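Local coordinates for putative uncharacterized protein (Jonesia denitrificans, PDB 4KTB) that is of unknown function but belongs to the Nudix clan and may hydrolyse nucleotides such as diadenosine tetraphosphate, at residues L39-A44 / L74-V79; L102-A107 / P141-C146; A115-T120 / A133-Y138. One frame throughout, in Å; residues are numbered along the deposited sequence.

Contacts 1 and 3 are neighbours in one mixed sheet, their centres about 8 Å apart, because strands 39-49 and 133-141 lie side by side in it. D43 joins them twice: its OD2 is 2.6 Å from S135 OG and its O is 2.7 Å from Y138 N, both probable hydrogen bonds. The bound sodium ion belongs to contact 1; the side chain of Y117 in contact 3 is about 10 Å from a bound sodium. Contact 2 joins two surface loops, its centre about 16 Å from that of contact 1 and about 23 Å from that of contact 3, which it meets where P106 packs on Y138. Contacts 1 and 3 also touch the second subunit.

Contact 1: L39-A44 / L74-V79; sequences LVYVDA and LVSGRV. With NA (sodium ion), chain E.
V42 and G77 exchange two backbone hydrogen bonds, V42 N to G77 O (2.7 Å) and G77 N to V42 O (2.9 Å), where strand 39-44 runs antiparallel to 75-78. A44 and V75 bond in the same way, and V79 N donates to V40 O. Packing is tight around V79: its CG2 rests 3.8 Å from V40 CG1 and 3.9 Å from V42 CG1. Compact, branched valines suit this buried place on extended chains. Y41 and S76 are partly exposed, while D43 beside them is buried. The Y41 ring lies over the peptide joining G77 to R78, with G77 C 3.5 Å above its plane near the rim. S76 OG makes at most a weak bond to D43 OD1 (3.1 Å), while OD2 has partners on other strands, S135 among them. The looser, solvent side is the outer edge of strand 75-78: S76 O, turned away from strand 39-44, binds a sodium ion at 2.3 Å, and five waters, one at a longer distance, complete its shell. Helix 85-97 covers V42 and V79, helix 176-186 packs on D43 and S76, and strand 133-141 bonds to the other edge of strand 39-44.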
ATOM      1  N   LEU A  39       1.000  20.882  -9.346  1.00 12.42           N
ATOM      2  CA  LEU A  39      -0.129  20.392 -10.116  1.00 12.53           C
ATOM      3  C   LEU A  39      -0.357  18.940  -9.768  1.00 10.52           C
ATOM      4  O   LEU A  39       0.599  18.196  -9.569  1.00  6.34           O
ATOM      5  CB  LEU A  39       0.164  20.511 -11.608  1.00 12.88           C
ATOM      6  CG  LEU A  39       0.549  21.922 -12.014  1.00 15.41           C
ATOM      7  CD1 LEU A  39       1.059  21.993 -13.449  1.00 12.68           C
ATOM      8  CD2 LEU A  39      -0.659  22.806 -11.806  1.00 16.46           C
ATOM      9  N   VAL A  40      -1.627  18.545  -9.711  1.00 11.66           N
ATOM     10  CA  VAL A  40      -1.986  17.143  -9.489  1.00  9.14           C
ATOM     11  C   VAL A  40      -1.930  16.371 -10.804  1.00  6.95           C
ATOM     12  O   VAL A  40      -2.618  16.703 -11.772  1.00  8.16           O
ATOM     13  CB  VAL A  40      -3.377  16.987  -8.877  1.00  5.70           C
ATOM     14  CG1 VAL A  40      -3.658  15.527  -8.612  1.00  6.16           C
ATOM     15  CG2 VAL A  40      -3.465  17.771  -7.584  1.00  5.85           C
ATOM     16  N   TYR A  41      -1.103  15.337 -10.815  1.00  5.46           N
ATOM     17  CA  TYR A  41      -0.863  14.518 -11.984  1.00  5.41           C
ATOM     18  C   TYR A  41      -1.175  13.067 -11.683  1.00  5.08           C
ATOM     19  O   TYR A  41      -1.290  12.691 -10.532  1.00  4.92           O
ATOM     20  CB  TYR A  41       0.613  14.627 -12.383  1.00  5.64           C
ATOM     21  CG  TYR A  41       0.819  15.635 -13.466  1.00  6.07           C
ATOM     22  CD1 TYR A  41       0.407  16.940 -13.299  1.00  6.35           C
ATOM     23  CD2 TYR A  41       1.380  15.272 -14.674  1.00  7.25           C
ATOM     24  CE1 TYR A  41       0.579  17.869 -14.303  1.00 12.10           C
ATOM     25  CE2 TYR A  41       1.558  16.191 -15.685  1.00 11.96           C
ATOM     26  CZ  TYR A  41       1.157  17.486 -15.490  1.00 16.46           C
ATOM     27  OH  TYR A  41       1.330  18.406 -16.492  1.00 26.35           O
ATOM     28  N   VAL A  42      -1.305  12.262 -12.733  1.00 11.49           N
ATOM     29  CA  VAL A  42      -1.268  10.807 -12.602  1.00 10.30           C
ATOM     30  C   VAL A  42      -0.228  10.216 -13.546  1.00 10.47           C
ATOM     31  O   VAL A  42       0.048  10.774 -14.610  1.00  5.19           O
ATOM     32  CB  VAL A  42      -2.641  10.120 -12.898  1.00 10.95           C
ATOM     33  CG1 VAL A  42      -3.662  10.377 -11.785  1.00  6.38           C
ATOM     34  CG2 VAL A  42      -3.182  10.553 -14.260  1.00 12.42           C
ATOM     35  N   ASP A  43       0.343   9.092 -13.131  1.00  8.89           N
ATOM     36  CA  ASP A  43       1.127   8.254 -14.016  1.00 10.33           C
ATOM     37  C   ASP A  43       0.498   6.881 -13.994  1.00 10.97           C
ATOM     38  O   ASP A  43       0.120   6.376 -12.928  1.00 11.47           O
ATOM     39  CB  ASP A  43       2.583   8.150 -13.553  1.00 13.99           C
ATOM     40  CG  ASP A  43       3.395   9.393 -13.866  1.00 18.02           C
ATOM     41  OD1 ASP A  43       3.871   9.514 -15.004  1.00 18.32           O
ATOM     42  OD2 ASP A  43       3.573  10.241 -12.969  1.00 19.72           O
ATOM     43  N   ALA A  44       0.356   6.294 -15.174  1.00  9.63           N
ATOM     44  CA  ALA A  44      -0.136   4.935 -15.286  1.00  7.59           C
ATOM     45  C   ALA A  44       0.934   4.125 -15.980  1.00  6.92           C
ATOM     46  O   ALA A  44       1.369   4.492 -17.064  1.00 13.18           O
ATOM     47  CB  ALA A  44      -1.410   4.904 -16.081  1.00 10.22           C
ATOM     48  N   LEU A  74       5.728   6.785 -20.017  1.00 18.34           N
ATOM     49  CA  LEU A  74       4.588   6.182 -19.350  1.00 17.30           C
ATOM     50  C   LEU A  74       3.317   6.921 -19.760  1.00 17.44           C
ATOM     51  O   LEU A  74       3.349   7.860 -20.553  1.00 16.53           O
ATOM     52  CB  LEU A  74       4.779   6.277 -17.840  1.00 10.96           C
ATOM     53  CG  LEU A  74       6.062   5.603 -17.356  1.00 11.31           C
ATOM     54  CD1 LEU A  74       6.298   5.854 -15.873  1.00 10.69           C
ATOM     55  CD2 LEU A  74       5.961   4.133 -17.596  1.00 11.15           C
ATOM     56  N   VAL A  75       2.184   6.504 -19.223  1.00 16.32           N
ATOM     57  CA  VAL A  75       0.962   7.244 -19.473  1.00 13.77           C
ATOM     58  C   VAL A  75       0.786   8.242 -18.328  1.00 16.43           C
ATOM     59  O   VAL A  75       0.678   7.854 -17.167  1.00 15.66           O
ATOM     60  CB  VAL A  75      -0.225   6.294 -19.624  1.00 15.50           C
ATOM     61  CG1 VAL A  75      -1.562   7.047 -19.534  1.00 13.02           C
ATOM     62  CG2 VAL A  75      -0.093   5.518 -20.943  1.00 10.54           C
ATOM     63  N   SER A  76       0.790   9.530 -18.662  1.00 10.94           N
ATOM     64  CA  SER A  76       0.991  10.563 -17.654  1.00 10.99           C
ATOM     65  C   SER A  76       0.280  11.868 -17.989  1.00 11.87           C
ATOM     66  O   SER A  76       0.259  12.301 -19.138  1.00 12.94           O
ATOM     67  CB  SER A  76       2.487  10.828 -17.488  1.00 32.11           C
ATOM     68  OG  SER A  76       2.724  11.928 -16.631  1.00 33.95           O
ATOM     69  N   GLY A  77      -0.292  12.502 -16.976  1.00 11.59           N
ATOM     70  CA  GLY A  77      -0.963  13.758 -17.212  1.00 12.64           C
ATOM     71  C   GLY A  77      -1.700  14.325 -16.021  1.00 12.35           C
ATOM     72  O   GLY A  77      -1.849  13.684 -14.979  1.00 11.19           O
ATOM     73  N   ARG A  78      -2.184  15.540 -16.216  1.00 13.60           N
ATOM     74  CA  ARG A  78      -2.773  16.348 -15.173  1.00 13.88           C
ATOM     75  C   ARG A  78      -4.146  15.814 -14.800  1.00 15.98           C
ATOM     76  O   ARG A  78      -4.824  15.205 -15.623  1.00 14.11           O
ATOM     77  CB  ARG A  78      -2.890  17.775 -15.702  1.00 17.03           C
ATOM     78  CG  ARG A  78      -3.197  18.830 -14.667  1.00 27.42           C
ATOM     79  CD  ARG A  78      -3.133  20.219 -15.302  1.00 37.37           C
ATOM     80  NE  ARG A  78      -4.220  20.455 -16.254  1.00 43.36           N
ATOM     81  CZ  ARG A  78      -5.414  20.940 -15.919  1.00 44.03           C
ATOM     82  NH1 ARG A  78      -5.683  21.236 -14.652  1.00 43.87           N
ATOM     83  NH2 ARG A  78      -6.344  21.125 -16.849  1.00 42.73           N
ATOM     84  N   VAL A  79      -4.558  16.009 -13.555  1.00 11.84           N
ATOM     85  CA  VAL A  79      -5.940  15.711 -13.192  1.00 11.88           C
ATOM     86  C   VAL A  79      -6.724  17.002 -13.325  1.00 12.27           C
ATOM     87  O   VAL A  79      -6.334  18.011 -12.754  1.00 11.90           O
ATOM     88  CB  VAL A  79      -6.066  15.209 -11.758  1.00  5.60           C
ATOM     89  CG1 VAL A  79      -7.549  15.067 -11.387  1.00  5.84           C
ATOM     90  CG2 VAL A  79      -5.376  13.870 -11.612  1.00  5.30           C
TER
HETATM   91 NA    NA E 201       0.326  12.694 -21.382  1.00 20.42          NA
HETATM   92  O   HOH W   1       1.601  10.702 -21.452  1.00 23.33           O
HETATM   93  O   HOH W   2      -1.803  11.790 -21.403  1.00 10.41           O
HETATM   94  O   HOH W   3       2.549  13.168 -21.316  1.00 22.59           O
HETATM   95  O   HOH W   4       0.559  11.829 -24.089  1.00 35.04           O
HETATM   96  O   HOH W   5      -0.515  14.942 -21.345  1.00 13.65           O

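Contact 2: L102-A107 / P141-C146; sequences LPSIPA and PVRGDC
P103 and V142 form a single isolated beta bridge that ties two surface loops of this Nudix-clan protein together: the loop leading from helix 85-97 to strand 113-118, and the one that follows strand 133-141. Two backbone hydrogen bonds flank the pair. S104 N gives a nearly straight bond to P141 O (2.7 Å, 167° at the hydrogen), and R143 N reaches L102 O at a short 2.5 Å, coming from above the plane of that carbonyl. A proline suits position 103 because the bridge asks nothing of its nitrogen; its CA points a hydrogen at P141 O (3.2 Å), and its CB meets CG1 of V142. V142, the buried member of the contact, also packs on W157, while P103 leans on I93 of helix 85-97.

R143 and S104 make the polar part, next to the third subunit, while apolar L102 is the exposed residue. The bend of R143 at chi2 (-76°) places its CD 3.5 Å from S104 OG. NE follows with a weak, bent bond to S104 OG (2.6 Å), the hydroxyl lying at the edge of the guanidinium, near its plane. A small serine suits this place, since its short arm sets the oxygen beside the arginine. R143 of the third subunit brings a second guanidinium close, a pairing of like charges that would probably be unfavourable unless otherwise screened.

Next to R143, glycine, with no side chain, lets L102 lie directly on the backbone of G144: L102 CB is 3.2 Å from G144 N, and L102 CD1 a tight 3.5 Å from G144 CA.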
ATOM      1  N   LEU A 102      -9.011  -1.224 -22.771  1.00 15.16           N
ATOM      2  CA  LEU A 102      -9.623  -1.952 -21.663  1.00 16.65           C
ATOM      3  C   LEU A 102      -8.734  -2.012 -20.428  1.00 11.72           C
ATOM      4  O   LEU A 102      -8.341  -3.095 -19.992  1.00 15.72           O
ATOM      5  CB  LEU A 102      -9.971  -3.384 -22.075  1.00 19.27           C
ATOM      6  CG  LEU A 102     -10.870  -3.607 -23.285  1.00 19.10           C
ATOM      7  CD1 LEU A 102     -11.084  -5.104 -23.518  1.00 15.38           C
ATOM      8  CD2 LEU A 102     -12.193  -2.890 -23.085  1.00 17.76           C
ATOM      9  N   PRO A 103      -8.423  -0.850 -19.855  1.00 10.90           N
ATOM     10  CA  PRO A 103      -7.604  -0.854 -18.644  1.00 10.25           C
ATOM     11  C   PRO A 103      -8.378  -1.441 -17.462  1.00 12.84           C
ATOM     12  O   PRO A 103      -9.612  -1.340 -17.419  1.00 10.64           O
ATOM     13  CB  PRO A 103      -7.367   0.636 -18.399  1.00 14.32           C
ATOM     14  CG  PRO A 103      -8.544   1.327 -19.067  1.00 12.95           C
ATOM     15  CD  PRO A 103      -8.763   0.515 -20.298  1.00 11.23           C
ATOM     16  N   SER A 104      -7.662  -2.050 -16.521  1.00 12.56           N
ATOM     17  CA  SER A 104      -8.245  -2.372 -15.226  1.00 12.75           C
ATOM     18  C   SER A 104      -7.851  -1.305 -14.210  1.00 14.14           C
ATOM     19  O   SER A 104      -6.792  -1.386 -13.590  1.00 15.05           O
ATOM     20  CB  SER A 104      -7.785  -3.742 -14.749  1.00 15.56           C
ATOM     21  OG  SER A 104      -8.305  -4.755 -15.582  1.00 14.82           O
ATOM     22  N   ILE A 105      -8.696  -0.292 -14.065  1.00  9.06           N
ATOM     23  CA  ILE A 105      -8.460   0.745 -13.069  1.00 12.15           C
ATOM     24  C   ILE A 105      -8.571   0.124 -11.681  1.00 10.53           C
ATOM     25  O   ILE A 105      -9.530  -0.575 -11.396  1.00 15.23           O
ATOM     26  CB  ILE A 105      -9.465   1.896 -13.212  1.00 16.26           C
ATOM     27  CG1 ILE A 105      -9.555   2.344 -14.673  1.00 18.18           C
ATOM     28  CG2 ILE A 105      -9.076   3.082 -12.322  1.00 13.36           C
ATOM     29  CD1 ILE A 105      -8.266   2.977 -15.227  1.00 17.31           C
ATOM     30  N   PRO A 106      -7.578   0.373 -10.815  1.00 12.34           N
ATOM     31  CA  PRO A 106      -7.620  -0.283  -9.509  1.00  8.17           C
ATOM     32  C   PRO A 106      -8.822   0.202  -8.733  1.00 13.11           C
ATOM     33  O   PRO A 106      -9.194   1.372  -8.827  1.00 16.64           O
ATOM     34  CB  PRO A 106      -6.338   0.201  -8.817  1.00  8.10           C
ATOM     35  CG  PRO A 106      -5.516   0.847  -9.865  1.00 10.81           C
ATOM     36  CD  PRO A 106      -6.462   1.325 -10.917  1.00 10.68           C
ATOM     37  N   ALA A 107      -9.431  -0.704  -7.985  1.00 10.23           N
ATOM     38  CA  ALA A 107     -10.537  -0.358  -7.117  1.00  9.31           C
ATOM     39  C   ALA A 107     -10.051   0.656  -6.094  1.00 16.01           C
ATOM     40  O   ALA A 107     -10.782   1.573  -5.709  1.00 12.84           O
ATOM     41  CB  ALA A 107     -11.048  -1.590  -6.444  1.00 10.21           C
ATOM     42  N   PRO A 141      -3.158  -2.616 -15.665  1.00 13.66           N
ATOM     43  CA  PRO A 141      -3.183  -3.645 -16.696  1.00 16.08           C
ATOM     44  C   PRO A 141      -4.194  -3.201 -17.733  1.00 15.53           C
ATOM     45  O   PRO A 141      -5.194  -2.564 -17.373  1.00 12.72           O
ATOM     46  CB  PRO A 141      -3.676  -4.894 -15.945  1.00 14.23           C
ATOM     47  CG  PRO A 141      -3.402  -4.596 -14.478  1.00 10.24           C
ATOM     48  CD  PRO A 141      -3.654  -3.115 -14.372  1.00 12.20           C
ATOM     49  N   VAL A 142      -3.902  -3.473 -18.998  1.00 16.73           N
ATOM     50  CA  VAL A 142      -4.852  -3.203 -20.065  1.00 16.26           C
ATOM     51  C   VAL A 142      -5.273  -4.527 -20.628  1.00 18.23           C
ATOM     52  O   VAL A 142      -4.433  -5.388 -20.898  1.00 14.53           O
ATOM     53  CB  VAL A 142      -4.261  -2.335 -21.180  1.00 15.41           C
ATOM     54  CG1 VAL A 142      -4.286  -0.886 -20.764  1.00 15.56           C
ATOM     55  CG2 VAL A 142      -2.849  -2.779 -21.493  1.00 15.95           C
ATOM     56  N   ARG A 143      -6.581  -4.685 -20.789  1.00 14.83           N
ATOM     57  CA  ARG A 143      -7.144  -5.974 -21.137  1.00 25.98           C
ATOM     58  C   ARG A 143      -7.478  -6.070 -22.630  1.00 24.72           C
ATOM     59  O   ARG A 143      -7.723  -7.163 -23.142  1.00 23.01           O
ATOM     60  CB  ARG A 143      -8.390  -6.258 -20.283  1.00 30.10           C
ATOM     61  CG  ARG A 143      -8.223  -5.985 -18.785  1.00 33.58           C
ATOM     62  CD  ARG A 143      -7.424  -7.069 -18.083  1.00 38.83           C
ATOM     63  NE  ARG A 143      -7.016  -6.667 -16.734  1.00 39.91           N
ATOM     64  CZ  ARG A 143      -6.614  -7.506 -15.784  1.00 38.94           C
ATOM     65  NH1 ARG A 143      -6.263  -7.044 -14.590  1.00 34.99           N
ATOM     66  NH2 ARG A 143      -6.568  -8.804 -16.032  1.00 42.63           N
ATOM     67  N   GLY A 144      -7.470  -4.936 -23.326  1.00 23.96           N
ATOM     68  CA  GLY A 144      -7.817  -4.913 -24.739  1.00 22.38           C
ATOM     69  C   GLY A 144      -6.678  -4.487 -25.645  1.00 25.69           C
ATOM     70  O   GLY A 144      -5.538  -4.341 -25.206  1.00 29.31           O
ATOM     71  N   ASP A 145      -6.981  -4.286 -26.920  1.00 26.82           N
ATOM     72  CA  ASP A 145      -5.956  -3.907 -27.875  1.00 26.66           C
ATOM     73  C   ASP A 145      -5.652  -2.417 -27.744  1.00 24.56           C
ATOM     74  O   ASP A 145      -6.539  -1.607 -27.448  1.00 20.25           O
ATOM     75  CB  ASP A 145      -6.387  -4.267 -29.303  1.00 32.51           C
ATOM     76  CG  ASP A 145      -6.541  -5.773 -29.514  1.00 38.44           C
ATOM     77  OD1 ASP A 145      -5.514  -6.458 -29.719  1.00 40.07           O
ATOM     78  OD2 ASP A 145      -7.685  -6.277 -29.488  1.00 42.88           O
ATOM     79  N   CYS A 146      -4.383  -2.069 -27.934  1.00 23.37           N
ATOM     80  CA  CYS A 146      -3.925  -0.698 -27.784  1.00 18.48           C
ATOM     81  C   CYS A 146      -3.282  -0.228 -29.073  1.00 17.78           C
ATOM     82  O   CYS A 146      -2.733  -1.026 -29.831  1.00 19.82           O
ATOM     83  CB  CYS A 146      -2.885  -0.601 -26.668  1.00 13.82           C
ATOM     84  SG  CYS A 146      -3.417  -1.079 -25.034  1.00 15.53           S
TER

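Contact 3: A115-T120 / A133-Y138; sequences AEYFPT and AVSLAY
Y117 and A133 form one hydrogen-bonded pair, and A115 and S135 another, where strand 115-118 lies antiparallel to strand 133-138. The A115-S135 pair is regular: A115 N donates to S135 O and S135 N to A115 O, both at 2.8 Å. At the other pair Y117 N reaches A133 O at 2.8 Å with a bent angle of 133°, and A133 N returns a bond to Y117 O.

The Y117 side chain shows how the face carrying A115, Y117, A133 and S135 is filled. Its CB starts 3.7 Å from A133 O. CG stands anti to its own carbonyl carbon (chi1 -59°), and from there the ring runs alongside strand 133-138 with its CD1-CE1 edge turned to it. CD1 passes 3.8 Å from A133 O and 4.2 Å from A133 CB. CE1 follows, 3.7 Å from S135 CB, so both A133 O and S135 CB lie at the ring edge, in its plane. At the tip OH hydrogen-bonds D43 OD2, the same oxygen that holds S135 OG. A long, flat tyrosine suits this place because its length carries the hydroxyl past A133 and S135 to D43, and its flat edge fits beside the strand. Small A133 and S135 let the ring edge come close, while Q176 and L179 of helix 176-186 and F126 pack on the tyrosine.

E116 and V134 project from the opposite face. E116 OE2 accepts a bond from V85 N of the second subunit, at the start of its helix 85-97, where the helix dipole would suit a carboxylate. The arrangement is that of neighbouring antiparallel strands in a mixed sheet packed against helices, consistent with the alpha/beta/alpha sandwich of the Nudix fold.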
ATOM      1  N   ALA A 115       5.180  10.344  -7.177  1.00  4.84           N
ATOM      2  CA  ALA A 115       6.367  10.844  -7.868  1.00  5.23           C
ATOM      3  C   ALA A 115       6.284  12.364  -7.924  1.00 11.16           C
ATOM      4  O   ALA A 115       5.358  12.926  -8.532  1.00 12.10           O
ATOM      5  CB  ALA A 115       6.447  10.285  -9.266  1.00  8.32           C
ATOM      6  N   GLU A 116       7.254  13.024  -7.309  1.00  5.45           N
ATOM      7  CA  GLU A 116       7.215  14.456  -7.187  1.00  5.54           C
ATOM      8  C   GLU A 116       8.213  15.068  -8.147  1.00  6.15           C
ATOM      9  O   GLU A 116       9.397  15.175  -7.850  1.00 10.48           O
ATOM     10  CB  GLU A 116       7.488  14.825  -5.736  1.00  5.46           C
ATOM     11  CG  GLU A 116       6.582  14.043  -4.800  1.00  6.47           C
ATOM     12  CD  GLU A 116       6.851  14.272  -3.319  1.00 10.23           C
ATOM     13  OE1 GLU A 116       6.686  13.310  -2.543  1.00 10.66           O
ATOM     14  OE2 GLU A 116       7.198  15.404  -2.918  1.00  6.75           O
ATOM     15  N   TYR A 117       7.711  15.424  -9.319  1.00  6.65           N
ATOM     16  CA  TYR A 117       8.528  16.029 -10.349  1.00  6.97           C
ATOM     17  C   TYR A 117       8.753  17.478  -9.996  1.00 11.20           C
ATOM     18  O   TYR A 117       7.815  18.277 -10.004  1.00  8.06           O
ATOM     19  CB  TYR A 117       7.836  15.956 -11.707  1.00  7.10           C
ATOM     20  CG  TYR A 117       7.480  14.573 -12.216  1.00 12.93           C
ATOM     21  CD1 TYR A 117       6.257  13.984 -11.892  1.00 11.50           C
ATOM     22  CD2 TYR A 117       8.337  13.881 -13.066  1.00 12.51           C
ATOM     23  CE1 TYR A 117       5.914  12.742 -12.373  1.00 13.76           C
ATOM     24  CE2 TYR A 117       8.010  12.634 -13.549  1.00 12.33           C
ATOM     25  CZ  TYR A 117       6.797  12.071 -13.201  1.00 15.10           C
ATOM     26  OH  TYR A 117       6.453  10.836 -13.680  1.00 18.21           O
ATOM     27  N   PHE A 118      10.006  17.814  -9.713  1.00 15.22           N
ATOM     28  CA  PHE A 118      10.376  19.184  -9.364  1.00 16.88           C
ATOM     29  C   PHE A 118      10.844  19.976 -10.569  1.00 17.22           C
ATOM     30  O   PHE A 118      11.407  19.423 -11.508  1.00 21.32           O
ATOM     31  CB  PHE A 118      11.452  19.197  -8.274  1.00 15.16           C
ATOM     32  CG  PHE A 118      10.901  19.375  -6.878  1.00 17.59           C
ATOM     33  CD1 PHE A 118       9.995  18.460  -6.347  1.00 14.79           C
ATOM     34  CD2 PHE A 118      11.288  20.453  -6.091  1.00 21.46           C
ATOM     35  CE1 PHE A 118       9.468  18.620  -5.046  1.00 16.70           C
ATOM     36  CE2 PHE A 118      10.763  20.617  -4.791  1.00 22.39           C
ATOM     37  CZ  PHE A 118       9.856  19.696  -4.274  1.00 18.33           C
ATOM     38  N   PRO A 119      10.614  21.291 -10.542  1.00 15.25           N
ATOM     39  CA  PRO A 119      11.033  22.142 -11.654  1.00 15.89           C
ATOM     40  C   PRO A 119      12.524  22.406 -11.585  1.00 19.53           C
ATOM     41  O   PRO A 119      13.067  23.069 -12.459  1.00 19.27           O
ATOM     42  CB  PRO A 119      10.268  23.439 -11.403  1.00 14.78           C
ATOM     43  CG  PRO A 119      10.143  23.489  -9.932  1.00 10.01           C
ATOM     44  CD  PRO A 119       9.946  22.062  -9.482  1.00 12.61           C
ATOM     45  N   THR A 120      13.169  21.911 -10.536  1.00 20.44           N
ATOM     46  CA  THR A 120      14.614  22.004 -10.429  1.00 19.46           C
ATOM     47  C   THR A 120      15.137  20.593 -10.457  1.00 21.49           C
ATOM     48  O   THR A 120      14.615  19.740  -9.749  1.00 19.59           O
ATOM     49  CB  THR A 120      15.051  22.620  -9.102  1.00 19.07           C
ATOM     50  OG1 THR A 120      14.439  23.902  -8.933  1.00 21.63           O
ATOM     51  CG2 THR A 120      16.562  22.776  -9.066  1.00 20.47           C
ATOM     52  N   ALA A 133       5.003  18.985 -10.432  1.00 10.50           N
ATOM     53  CA  ALA A 133       3.893  18.048 -10.466  1.00  8.85           C
ATOM     54  C   ALA A 133       4.054  16.995  -9.380  1.00 11.32           C
ATOM     55  O   ALA A 133       5.118  16.395  -9.209  1.00 12.61           O
ATOM     56  CB  ALA A 133       3.751  17.399 -11.822  1.00  7.13           C
ATOM     57  N   VAL A 134       2.974  16.789  -8.640  1.00 13.12           N
ATOM     58  CA  VAL A 134       2.897  15.729  -7.659  1.00  8.94           C
ATOM     59  C   VAL A 134       2.009  14.652  -8.259  1.00 11.22           C
ATOM     60  O   VAL A 134       0.809  14.853  -8.440  1.00  4.51           O
ATOM     61  CB  VAL A 134       2.309  16.243  -6.344  1.00  9.99           C
ATOM     62  CG1 VAL A 134       2.184  15.111  -5.314  1.00 10.14           C
ATOM     63  CG2 VAL A 134       3.178  17.355  -5.785  1.00  6.86           C
ATOM     64  N   SER A 135       2.599  13.504  -8.576  1.00  8.71           N
ATOM     65  CA  SER A 135       1.886  12.510  -9.352  1.00 12.09           C
ATOM     66  C   SER A 135       1.588  11.219  -8.606  1.00 11.09           C
ATOM     67  O   SER A 135       2.487  10.594  -8.047  1.00 13.61           O
ATOM     68  CB  SER A 135       2.664  12.178 -10.620  1.00  4.95           C
ATOM     69  OG  SER A 135       1.852  11.418 -11.486  1.00  5.02           O
ATOM     70  N   LEU A 136       0.323  10.808  -8.644  1.00  8.52           N
ATOM     71  CA  LEU A 136      -0.103   9.523  -8.088  1.00  9.54           C
ATOM     72  C   LEU A 136       0.063   8.439  -9.139  1.00  9.52           C
ATOM     73  O   LEU A 136      -0.593   8.463 -10.185  1.00 11.75           O
ATOM     74  CB  LEU A 136      -1.566   9.582  -7.658  1.00 12.44           C
ATOM     75  CG  LEU A 136      -1.855  10.599  -6.564  1.00 10.38           C
ATOM     76  CD1 LEU A 136      -3.348  10.717  -6.312  1.00 12.43           C
ATOM     77  CD2 LEU A 136      -1.161  10.193  -5.298  1.00 11.94           C
ATOM     78  N   ALA A 137       0.950   7.491  -8.868  1.00  8.03           N
ATOM     79  CA  ALA A 137       1.348   6.553  -9.899  1.00  8.28           C
ATOM     80  C   ALA A 137       0.641   5.237  -9.699  1.00 10.50           C
ATOM     81  O   ALA A 137       0.526   4.751  -8.580  1.00  9.70           O
ATOM     82  CB  ALA A 137       2.853   6.362  -9.906  1.00  5.27           C
ATOM     83  N   TYR A 138       0.160   4.660 -10.790  1.00  5.54           N
ATOM     84  CA  TYR A 138      -0.470   3.361 -10.704  1.00  5.87           C
ATOM     85  C   TYR A 138       0.033   2.438 -11.797  1.00 12.38           C
ATOM     86  O   TYR A 138       0.397   2.877 -12.882  1.00 13.98           O
ATOM     87  CB  TYR A 138      -1.991   3.490 -10.804  1.00 11.10           C
ATOM     88  CG  TYR A 138      -2.629   4.415  -9.791  1.00  6.59           C
ATOM     89  CD1 TYR A 138      -2.668   5.778 -10.014  1.00  7.93           C
ATOM     90  CD2 TYR A 138      -3.214   3.923  -8.629  1.00  8.27           C
ATOM     91  CE1 TYR A 138      -3.256   6.633  -9.116  1.00  6.86           C
ATOM     92  CE2 TYR A 138      -3.814   4.782  -7.711  1.00  7.91           C
ATOM     93  CZ  TYR A 138      -3.824   6.141  -7.973  1.00  7.90           C
ATOM     94  OH  TYR A 138      -4.393   7.030  -7.108  1.00  7.67           O
TER